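Local atomic coordinates of alpha-galactosidase (Lactobacillus brevis, PDB entry 3MI6), a protein that probably hydrolyses terminal, non-reducing alpha-D-galactose residues from alpha-D-galactosides, as a member of glycosyl hydrolase family 36. Residues 316-330 and 534-546. Numbering follows the deposited sequence.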
ATOM      1  N   TYR D 316     -30.271  18.642  -1.671  1.00 35.49           N
ATOM      2  CA  TYR D 316     -30.831  18.526  -3.024  1.00 34.51           C
ATOM      3  C   TYR D 316     -32.351  18.390  -2.987  1.00 35.65           C
ATOM      4  O   TYR D 316     -33.045  18.928  -3.840  1.00 36.51           O
ATOM      5  CB  TYR D 316     -30.227  17.361  -3.824  1.00 31.79           C
ATOM      6  CG  TYR D 316     -28.727  17.401  -4.031  1.00 31.86           C
ATOM      7  CD1 TYR D 316     -28.079  18.581  -4.383  1.00 30.46           C
ATOM      8  CD2 TYR D 316     -27.959  16.236  -3.919  1.00 29.78           C
ATOM      9  CE1 TYR D 316     -26.698  18.609  -4.583  1.00 31.26           C
ATOM     10  CE2 TYR D 316     -26.591  16.253  -4.112  1.00 28.80           C
ATOM     11  CZ  TYR D 316     -25.959  17.440  -4.442  1.00 33.12           C
ATOM     12  OH  TYR D 316     -24.588  17.458  -4.628  1.00 34.42           O
ATOM     13  N   GLN D 317     -32.857  17.672  -1.990  1.00 35.82           N
ATOM     14  CA  GLN D 317     -34.274  17.359  -1.915  1.00 36.26           C
ATOM     15  C   GLN D 317     -35.091  18.581  -1.525  1.00 39.29           C
ATOM     16  O   GLN D 317     -36.257  18.694  -1.885  1.00 42.29           O
ATOM     17  CB  GLN D 317     -34.522  16.231  -0.906  1.00 35.80           C
ATOM     18  CG  GLN D 317     -35.990  15.821  -0.780  1.00 40.69           C
ATOM     19  CD  GLN D 317     -36.245  14.845   0.369  1.00 45.51           C
ATOM     20  OE1 GLN D 317     -36.235  15.225   1.551  1.00 44.43           O
ATOM     21  NE2 GLN D 317     -36.485  13.581   0.025  1.00 41.26           N
ATOM     22  N   GLN D 318     -34.485  19.492  -0.776  1.00 37.79           N
ATOM     23  CA  GLN D 318     -35.203  20.663  -0.316  1.00 38.21           C
ATOM     24  C   GLN D 318     -34.963  21.876  -1.217  1.00 42.42           C
ATOM     25  O   GLN D 318     -35.824  22.748  -1.328  1.00 45.57           O
ATOM     26  CB  GLN D 318     -34.819  20.993   1.131  1.00 39.84           C
ATOM     27  CG  GLN D 318     -35.583  22.173   1.715  1.00 43.01           C
ATOM     28  CD  GLN D 318     -35.316  22.390   3.195  1.00 49.80           C
ATOM     29  OE1 GLN D 318     -35.769  23.381   3.783  1.00 48.64           O
ATOM     30  NE2 GLN D 318     -34.572  21.463   3.806  1.00 51.24           N
ATOM     31  N   HIS D 319     -33.809  21.916  -1.880  1.00 40.70           N
ATOM     32  CA  HIS D 319     -33.347  23.140  -2.525  1.00 38.07           C
ATOM     33  C   HIS D 319     -32.847  23.004  -3.971  1.00 39.46           C
ATOM     34  O   HIS D 319     -32.137  23.883  -4.465  1.00 37.08           O
ATOM     35  CB  HIS D 319     -32.233  23.757  -1.693  1.00 39.62           C
ATOM     36  CG  HIS D 319     -32.645  24.144  -0.312  1.00 41.14           C
ATOM     37  ND1 HIS D 319     -33.569  25.132  -0.062  1.00 41.76           N
ATOM     38  CD2 HIS D 319     -32.228  23.700   0.897  1.00 42.29           C
ATOM     39  CE1 HIS D 319     -33.715  25.271   1.242  1.00 45.96           C
ATOM     40  NE2 HIS D 319     -32.916  24.411   1.848  1.00 44.45           N
ATOM     41  N   LEU D 320     -33.202  21.915  -4.651  1.00 40.26           N
ATOM     42  CA  LEU D 320     -32.766  21.732  -6.030  1.00 35.92           C
ATOM     43  C   LEU D 320     -33.784  20.965  -6.856  1.00 36.60           C
ATOM     44  O   LEU D 320     -34.129  21.368  -7.956  1.00 38.57           O
ATOM     45  CB  LEU D 320     -31.395  21.043  -6.097  1.00 34.64           C
ATOM     46  CG  LEU D 320     -30.887  20.711  -7.510  1.00 36.80           C
ATOM     47  CD1 LEU D 320     -30.520  21.977  -8.257  1.00 35.16           C
ATOM     48  CD2 LEU D 320     -29.693  19.762  -7.506  1.00 36.42           C
ATOM     49  N   VAL D 321     -34.276  19.859  -6.328  1.00 36.95           N
ATOM     50  CA  VAL D 321     -35.147  19.010  -7.123  1.00 36.18           C
ATOM     51  C   VAL D 321     -36.450  19.788  -7.396  1.00 37.04           C
ATOM     52  O   VAL D 321     -36.896  20.608  -6.591  1.00 39.94           O
ATOM     53  CB  VAL D 321     -35.175  17.552  -6.558  1.00 36.24           C
ATOM     54  CG1 VAL D 321     -36.188  16.687  -7.287  1.00 38.42           C
ATOM     55  CG2 VAL D 321     -33.808  16.935  -6.668  1.00 32.70           C
ATOM     56  N   ASN D 322     -37.021  19.542  -8.567  1.00 39.07           N
ATOM     57  CA  ASN D 322     -38.395  19.866  -8.906  1.00 38.08           C
ATOM     58  C   ASN D 322     -39.189  19.573  -7.635  1.00 38.60           C
ATOM     59  O   ASN D 322     -39.294  18.420  -7.223  1.00 39.92           O
ATOM     60  CB  ASN D 322     -38.787  19.049 -10.147  1.00 38.79           C
ATOM     61  CG  ASN D 322     -40.209  19.333 -10.640  1.00 38.17           C
ATOM     62  OD1 ASN D 322     -41.101  19.618  -9.860  1.00 39.30           O
ATOM     63  ND2 ASN D 322     -40.419  19.212 -11.947  1.00 36.52           N
ATOM     64  N   PRO D 323     -39.757  20.621  -7.009  1.00 40.52           N
ATOM     65  CA  PRO D 323     -40.604  20.527  -5.803  1.00 38.86           C
ATOM     66  C   PRO D 323     -41.908  19.752  -6.008  1.00 38.46           C
ATOM     67  O   PRO D 323     -42.526  19.276  -5.056  1.00 40.65           O
ATOM     68  CB  PRO D 323     -40.922  21.988  -5.489  1.00 37.34           C
ATOM     69  CG  PRO D 323     -39.822  22.753  -6.118  1.00 40.00           C
ATOM     70  CD  PRO D 323     -39.489  22.018  -7.376  1.00 39.41           C
ATOM     71  N   ARG D 324     -42.325  19.635  -7.256  1.00 38.78           N
ATOM     72  CA  ARG D 324     -43.520  18.894  -7.596  1.00 37.74           C
ATOM     73  C   ARG D 324     -43.322  17.403  -7.340  1.00 38.70           C
ATOM     74  O   ARG D 324     -44.293  16.658  -7.197  1.00 39.20           O
ATOM     75  CB  ARG D 324     -43.867  19.148  -9.067  1.00 36.53           C
ATOM     76  CG  ARG D 324     -45.017  18.339  -9.597  1.00 37.79           C
ATOM     77  CD  ARG D 324     -46.295  18.644  -8.829  1.00 40.35           C
ATOM     78  NE  ARG D 324     -47.376  17.758  -9.250  1.00 43.46           N
ATOM     79  CZ  ARG D 324     -47.636  16.583  -8.684  1.00 41.63           C
ATOM     80  NH1 ARG D 324     -46.905  16.155  -7.656  1.00 38.60           N
ATOM     81  NH2 ARG D 324     -48.626  15.839  -9.146  1.00 38.28           N
ATOM     82  N   PHE D 325     -42.070  16.956  -7.299  1.00 37.69           N
ATOM     83  CA  PHE D 325     -41.815  15.526  -7.148  1.00 38.70           C
ATOM     84  C   PHE D 325     -40.748  15.204  -6.114  1.00 37.25           C
ATOM     85  O   PHE D 325     -40.550  14.050  -5.778  1.00 37.52           O
ATOM     86  CB  PHE D 325     -41.487  14.863  -8.495  1.00 37.25           C
ATOM     87  CG  PHE D 325     -42.632  14.855  -9.469  1.00 34.66           C
ATOM     88  CD1 PHE D 325     -42.679  15.766 -10.517  1.00 36.42           C
ATOM     89  CD2 PHE D 325     -43.658  13.940  -9.340  1.00 38.18           C
ATOM     90  CE1 PHE D 325     -43.729  15.774 -11.407  1.00 38.15           C
ATOM     91  CE2 PHE D 325     -44.722  13.931 -10.240  1.00 39.49           C
ATOM     92  CZ  PHE D 325     -44.753  14.850 -11.278  1.00 40.09           C
ATOM     93  N   ALA D 326     -40.096  16.231  -5.589  1.00 37.74           N
ATOM     94  CA  ALA D 326     -39.046  16.065  -4.595  1.00 35.21           C
ATOM     95  C   ALA D 326     -39.398  15.063  -3.501  1.00 39.67           C
ATOM     96  O   ALA D 326     -38.539  14.271  -3.083  1.00 42.71           O
ATOM     97  CB  ALA D 326     -38.720  17.398  -3.966  1.00 38.28           C
ATOM     98  N   HIS D 327     -40.643  15.122  -3.022  1.00 37.67           N
ATOM     99  CA  HIS D 327     -41.106  14.305  -1.893  1.00 36.36           C
ATOM    100  C   HIS D 327     -42.232  13.328  -2.245  1.00 36.28           C
ATOM    101  O   HIS D 327     -42.700  12.570  -1.392  1.00 35.18           O
ATOM    102  CB  HIS D 327     -41.593  15.191  -0.752  1.00 35.47           C
ATOM    103  CG  HIS D 327     -40.582  16.179  -0.274  1.00 39.82           C
ATOM    104  ND1 HIS D 327     -40.304  17.347  -0.953  1.00 45.53           N
ATOM    105  CD2 HIS D 327     -39.801  16.190   0.830  1.00 42.54           C
ATOM    106  CE1 HIS D 327     -39.388  18.032  -0.293  1.00 44.55           C
ATOM    107  NE2 HIS D 327     -39.068  17.352   0.794  1.00 46.77           N
ATOM    108  N   GLU D 328     -42.675  13.341  -3.492  1.00 37.92           N
ATOM    109  CA  GLU D 328     -43.770  12.469  -3.887  1.00 40.76           C
ATOM    110  C   GLU D 328     -43.279  11.055  -4.216  1.00 38.56           C
ATOM    111  O   GLU D 328     -42.354  10.867  -4.995  1.00 40.94           O
ATOM    112  CB  GLU D 328     -44.568  13.066  -5.055  1.00 39.43           C
ATOM    113  CG  GLU D 328     -45.868  12.312  -5.349  1.00 38.82           C
ATOM    114  CD  GLU D 328     -46.689  12.932  -6.482  1.00 43.07           C
ATOM    115  OE1 GLU D 328     -46.445  12.588  -7.663  1.00 42.25           O
ATOM    116  OE2 GLU D 328     -47.590  13.754  -6.186  1.00 43.63           O
ATOM    117  N   GLU D 329     -43.895  10.062  -3.600  1.00 37.27           N
ATOM    118  CA  GLU D 329     -43.580   8.689  -3.930  1.00 37.43           C
ATOM    119  C   GLU D 329     -43.716   8.473  -5.429  1.00 36.16           C
ATOM    120  O   GLU D 329     -44.690   8.894  -6.053  1.00 38.90           O
ATOM    121  CB  GLU D 329     -44.469   7.724  -3.134  1.00 37.42           C
ATOM    122  CG  GLU D 329     -44.175   7.756  -1.633  1.00 38.53           C
ATOM    123  CD  GLU D 329     -45.022   6.798  -0.816  1.00 40.18           C
ATOM    124  OE1 GLU D 329     -45.537   5.800  -1.361  1.00 42.57           O
ATOM    125  OE2 GLU D 329     -45.168   7.049   0.395  1.00 42.08           O
ATOM    126  N   ARG D 330     -42.720   7.825  -6.005  1.00 36.26           N
ATOM    127  CA  ARG D 330     -42.743   7.510  -7.418  1.00 36.08           C
ATOM    128  C   ARG D 330     -43.334   6.153  -7.738  1.00 37.16           C
ATOM    129  O   ARG D 330     -43.059   5.155  -7.063  1.00 38.33           O
ATOM    130  CB  ARG D 330     -41.361   7.673  -7.991  1.00 36.50           C
ATOM    131  CG  ARG D 330     -41.111   9.130  -8.172  1.00 41.92           C
ATOM    132  CD  ARG D 330     -39.743   9.495  -7.830  1.00 41.24           C
ATOM    133  NE  ARG D 330     -39.700  10.663  -6.975  1.00 36.62           N
ATOM    134  CZ  ARG D 330     -38.716  11.535  -7.042  1.00 38.56           C
ATOM    135  NH1 ARG D 330     -37.772  11.361  -7.949  1.00 41.76           N
ATOM    136  NH2 ARG D 330     -38.671  12.564  -6.223  1.00 40.97           N
ATOM    137  N   PHE D 534     -26.343  11.667 -15.915  1.00 35.38           N
ATOM    138  CA  PHE D 534     -26.827  11.566 -14.557  1.00 36.00           C
ATOM    139  C   PHE D 534     -26.254  12.681 -13.680  1.00 36.14           C
ATOM    140  O   PHE D 534     -25.231  12.476 -13.006  1.00 34.41           O
ATOM    141  CB  PHE D 534     -26.421  10.205 -13.992  1.00 36.05           C
ATOM    142  CG  PHE D 534     -27.202   9.796 -12.789  1.00 32.28           C
ATOM    143  CD1 PHE D 534     -26.876  10.280 -11.551  1.00 28.73           C
ATOM    144  CD2 PHE D 534     -28.273   8.924 -12.915  1.00 32.91           C
ATOM    145  CE1 PHE D 534     -27.601   9.908 -10.456  1.00 32.63           C
ATOM    146  CE2 PHE D 534     -29.010   8.541 -11.828  1.00 32.56           C
ATOM    147  CZ  PHE D 534     -28.675   9.030 -10.589  1.00 35.76           C
ATOM    148  N   ASP D 535     -26.906  13.845 -13.669  1.00 31.63           N
ATOM    149  CA  ASP D 535     -26.337  14.991 -12.972  1.00 31.31           C
ATOM    150  C   ASP D 535     -27.342  15.981 -12.386  1.00 31.35           C
ATOM    151  O   ASP D 535     -28.504  15.978 -12.728  1.00 31.30           O
ATOM    152  CB  ASP D 535     -25.354  15.713 -13.878  1.00 33.65           C
ATOM    153  CG  ASP D 535     -26.011  16.277 -15.114  1.00 36.81           C
ATOM    154  OD1 ASP D 535     -27.179  16.731 -15.030  1.00 36.35           O
ATOM    155  OD2 ASP D 535     -25.345  16.274 -16.171  1.00 37.75           O
ATOM    156  N   LEU D 536     -26.869  16.836 -11.488  1.00 32.96           N
ATOM    157  CA  LEU D 536     -27.745  17.754 -10.772  1.00 32.73           C
ATOM    158  C   LEU D 536     -28.509  18.649 -11.750  1.00 35.79           C
ATOM    159  O   LEU D 536     -29.627  19.080 -11.475  1.00 36.02           O
ATOM    160  CB  LEU D 536     -26.961  18.573  -9.732  1.00 28.99           C
ATOM    161  CG  LEU D 536     -26.209  17.787  -8.627  1.00 30.33           C
ATOM    162  CD1 LEU D 536     -25.258  18.680  -7.878  1.00 29.12           C
ATOM    163  CD2 LEU D 536     -27.121  17.081  -7.646  1.00 26.85           C
ATOM    164  N   GLY D 537     -27.915  18.895 -12.911  1.00 35.76           N
ATOM    165  CA  GLY D 537     -28.529  19.776 -13.878  1.00 34.28           C
ATOM    166  C   GLY D 537     -29.887  19.261 -14.292  1.00 35.91           C
ATOM    167  O   GLY D 537     -30.817  20.034 -14.495  1.00 38.13           O
HETATM  168  N   MSE D 538     -30.002  17.948 -14.426  1.00 34.68           N
HETATM  169  CA  MSE D 538     -31.240  17.353 -14.896  1.00 34.57           C
HETATM  170  C   MSE D 538     -32.237  17.088 -13.772  1.00 36.81           C
HETATM  171  O   MSE D 538     -33.439  17.071 -14.020  1.00 35.49           O
HETATM  172  CB  MSE D 538     -30.940  16.060 -15.634  1.00 34.46           C
HETATM  173  CG  MSE D 538     -29.942  16.232 -16.741  1.00 37.44           C
HETATM  174 SE   MSE D 538     -30.787  16.910 -18.380  1.00 62.35          SE
HETATM  175  CE  MSE D 538     -32.022  15.437 -18.718  1.00 41.77           C
HETATM  176  N   MSE D 539     -31.735  16.882 -12.550  1.00 34.00           N
HETATM  177  CA  MSE D 539     -32.586  16.613 -11.401  1.00 35.65           C
HETATM  178  C   MSE D 539     -33.453  17.821 -11.025  1.00 39.55           C
HETATM  179  O   MSE D 539     -34.509  17.671 -10.402  1.00 39.94           O
HETATM  180  CB  MSE D 539     -31.757  16.193 -10.178  1.00 40.74           C
HETATM  181  CG  MSE D 539     -30.846  14.977 -10.380  1.00 42.59           C
HETATM  182 SE   MSE D 539     -31.728  13.353 -11.052  1.00 57.88          SE
HETATM  183  CE  MSE D 539     -30.120  12.440 -11.652  1.00 38.57           C
ATOM    184  N   TYR D 540     -32.993  19.017 -11.379  1.00 35.84           N
ATOM    185  CA  TYR D 540     -33.775  20.214 -11.147  1.00 34.45           C
ATOM    186  C   TYR D 540     -35.127  20.092 -11.839  1.00 37.04           C
ATOM    187  O   TYR D 540     -36.154  20.449 -11.276  1.00 38.08           O
ATOM    188  CB  TYR D 540     -33.017  21.420 -11.669  1.00 34.58           C
ATOM    189  CG  TYR D 540     -33.758  22.728 -11.563  1.00 37.90           C
ATOM    190  CD1 TYR D 540     -34.575  23.160 -12.596  1.00 37.89           C
ATOM    191  CD2 TYR D 540     -33.615  23.548 -10.448  1.00 35.91           C
ATOM    192  CE1 TYR D 540     -35.238  24.350 -12.517  1.00 38.82           C
ATOM    193  CE2 TYR D 540     -34.273  24.749 -10.362  1.00 35.70           C
ATOM    194  CZ  TYR D 540     -35.089  25.149 -11.402  1.00 38.73           C
ATOM    195  OH  TYR D 540     -35.769  26.352 -11.350  1.00 40.19           O
ATOM    196  N   TYR D 541     -35.115  19.554 -13.053  1.00 37.24           N
ATOM    197  CA  TYR D 541     -36.302  19.449 -13.890  1.00 35.55           C
ATOM    198  C   TYR D 541     -36.920  18.071 -13.777  1.00 38.64           C
ATOM    199  O   TYR D 541     -38.131  17.943 -13.625  1.00 39.68           O
ATOM    200  CB  TYR D 541     -35.928  19.686 -15.355  1.00 37.04           C
ATOM    201  CG  TYR D 541     -35.447  21.080 -15.643  1.00 38.72           C
ATOM    202  CD1 TYR D 541     -36.355  22.121 -15.777  1.00 39.55           C
ATOM    203  CD2 TYR D 541     -34.091  21.364 -15.792  1.00 37.48           C
ATOM    204  CE1 TYR D 541     -35.939  23.408 -16.040  1.00 38.70           C
ATOM    205  CE2 TYR D 541     -33.662  22.661 -16.062  1.00 39.00           C
ATOM    206  CZ  TYR D 541     -34.604  23.673 -16.183  1.00 39.80           C
ATOM    207  OH  TYR D 541     -34.238  24.963 -16.449  1.00 40.93           O
ATOM    208  N   ALA D 542     -36.072  17.045 -13.889  1.00 38.67           N
ATOM    209  CA  ALA D 542     -36.476  15.639 -13.843  1.00 37.64           C
ATOM    210  C   ALA D 542     -35.940  15.003 -12.561  1.00 40.54           C
ATOM    211  O   ALA D 542     -34.733  14.786 -12.436  1.00 42.53           O
ATOM    212  CB  ALA D 542     -35.931  14.906 -15.053  1.00 35.26           C
ATOM    213  N   PRO D 543     -36.832  14.687 -11.607  1.00 38.95           N
ATOM    214  CA  PRO D 543     -36.410  14.294 -10.257  1.00 35.67           C
ATOM    215  C   PRO D 543     -35.734  12.932 -10.226  1.00 36.37           C
ATOM    216  O   PRO D 543     -35.157  12.561  -9.209  1.00 37.38           O
ATOM    217  CB  PRO D 543     -37.725  14.228  -9.500  1.00 37.19           C
ATOM    218  CG  PRO D 543     -38.708  13.797 -10.554  1.00 38.53           C
ATOM    219  CD  PRO D 543     -38.288  14.558 -11.791  1.00 39.27           C
ATOM    220  N   GLN D 544     -35.791  12.191 -11.322  1.00 36.91           N
ATOM    221  CA  GLN D 544     -35.169  10.868 -11.343  1.00 40.01           C
ATOM    222  C   GLN D 544     -34.539  10.562 -12.693  1.00 39.10           C
ATOM    223  O   GLN D 544     -35.008  11.041 -13.720  1.00 38.14           O
ATOM    224  CB  GLN D 544     -36.180   9.785 -10.968  1.00 36.82           C
ATOM    225  CG  GLN D 544     -37.220   9.493 -12.016  1.00 36.39           C
ATOM    226  CD  GLN D 544     -38.351   8.699 -11.425  1.00 40.98           C
ATOM    227  OE1 GLN D 544     -38.705   8.889 -10.262  1.00 39.25           O
ATOM    228  NE2 GLN D 544     -38.920   7.794 -12.208  1.00 41.29           N
ATOM    229  N   ALA D 545     -33.473   9.768 -12.687  1.00 35.83           N
ATOM    230  CA  ALA D 545     -32.808   9.413 -13.929  1.00 36.69           C
ATOM    231  C   ALA D 545     -32.791   7.902 -14.095  1.00 37.44           C
ATOM    232  O   ALA D 545     -32.864   7.173 -13.107  1.00 38.08           O
ATOM    233  CB  ALA D 545     -31.395   9.976 -13.953  1.00 35.06           C
ATOM    234  N   TRP D 546     -32.734   7.432 -15.341  1.00 38.54           N
ATOM    235  CA  TRP D 546     -32.509   6.013 -15.622  1.00 38.04           C
ATOM    236  C   TRP D 546     -31.020   5.729 -15.395  1.00 37.51           C
ATOM    237  O   TRP D 546     -30.178   6.094 -16.212  1.00 37.60           O
ATOM    238  CB  TRP D 546     -32.932   5.676 -17.056  1.00 37.90           C
ATOM    239  CG  TRP D 546     -32.744   4.228 -17.422  1.00 38.36           C
ATOM    240  CD1 TRP D 546     -32.122   3.732 -18.532  1.00 36.99           C
ATOM    241  CD2 TRP D 546     -33.164   3.085 -16.658  1.00 39.43           C
ATOM    242  NE1 TRP D 546     -32.141   2.350 -18.514  1.00 35.44           N
ATOM    243  CE2 TRP D 546     -32.775   1.932 -17.376  1.00 37.04           C
ATOM    244  CE3 TRP D 546     -33.842   2.927 -15.442  1.00 38.80           C
ATOM    245  CZ2 TRP D 546     -33.040   0.645 -16.918  1.00 38.40           C
ATOM    246  CZ3 TRP D 546     -34.100   1.648 -14.989  1.00 39.03           C
ATOM    247  CH2 TRP D 546     -33.697   0.522 -15.724  1.00 38.32           C
TER
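Asn322 divides its amide: ND2 reaches across to Tyr541 O at 3.1 Å, nearly straight at 164°, while OD1 folds back onto Arg324 N in an Asx turn of its own loop. With CG anti to the backbone N (chi1 -178°), the amide extends to Tyr541 O, which lies close to the amide plane, although ND2 is tilted 27° from the plane of that carbonyl. Arg330 makes the second polar link, a weak bond from NH1 to Pro543 O, 3.1 Å long. The Pro543 ring packs among Val321, Phe325 and Arg330, CG lying over one face of the guanidinium and CB resting 3.6 Å from Val321 CG1. Nearer Tyr316, on helix 305-319, the packing is apolar. Leu536 sets CD2 over the centre of the Tyr316 ring, a CH-pi contact of 3.4 Å to the centroid, and Leu320 CD2 packs 3.7 Å from the same methyl. Strand 544-546 belongs to the eight-stranded parallel barrel of the Melibiase region, and the contact packs the loop after helix 305-319 against the turn leading into that strand; Gln544 NE2 binds Glu525 on the adjacent strand. The chemistry implies a division of labour: one nearly straight amide bond and one weak guanidinium bond reach backbone carbonyls, while methyls and rings pack beside them.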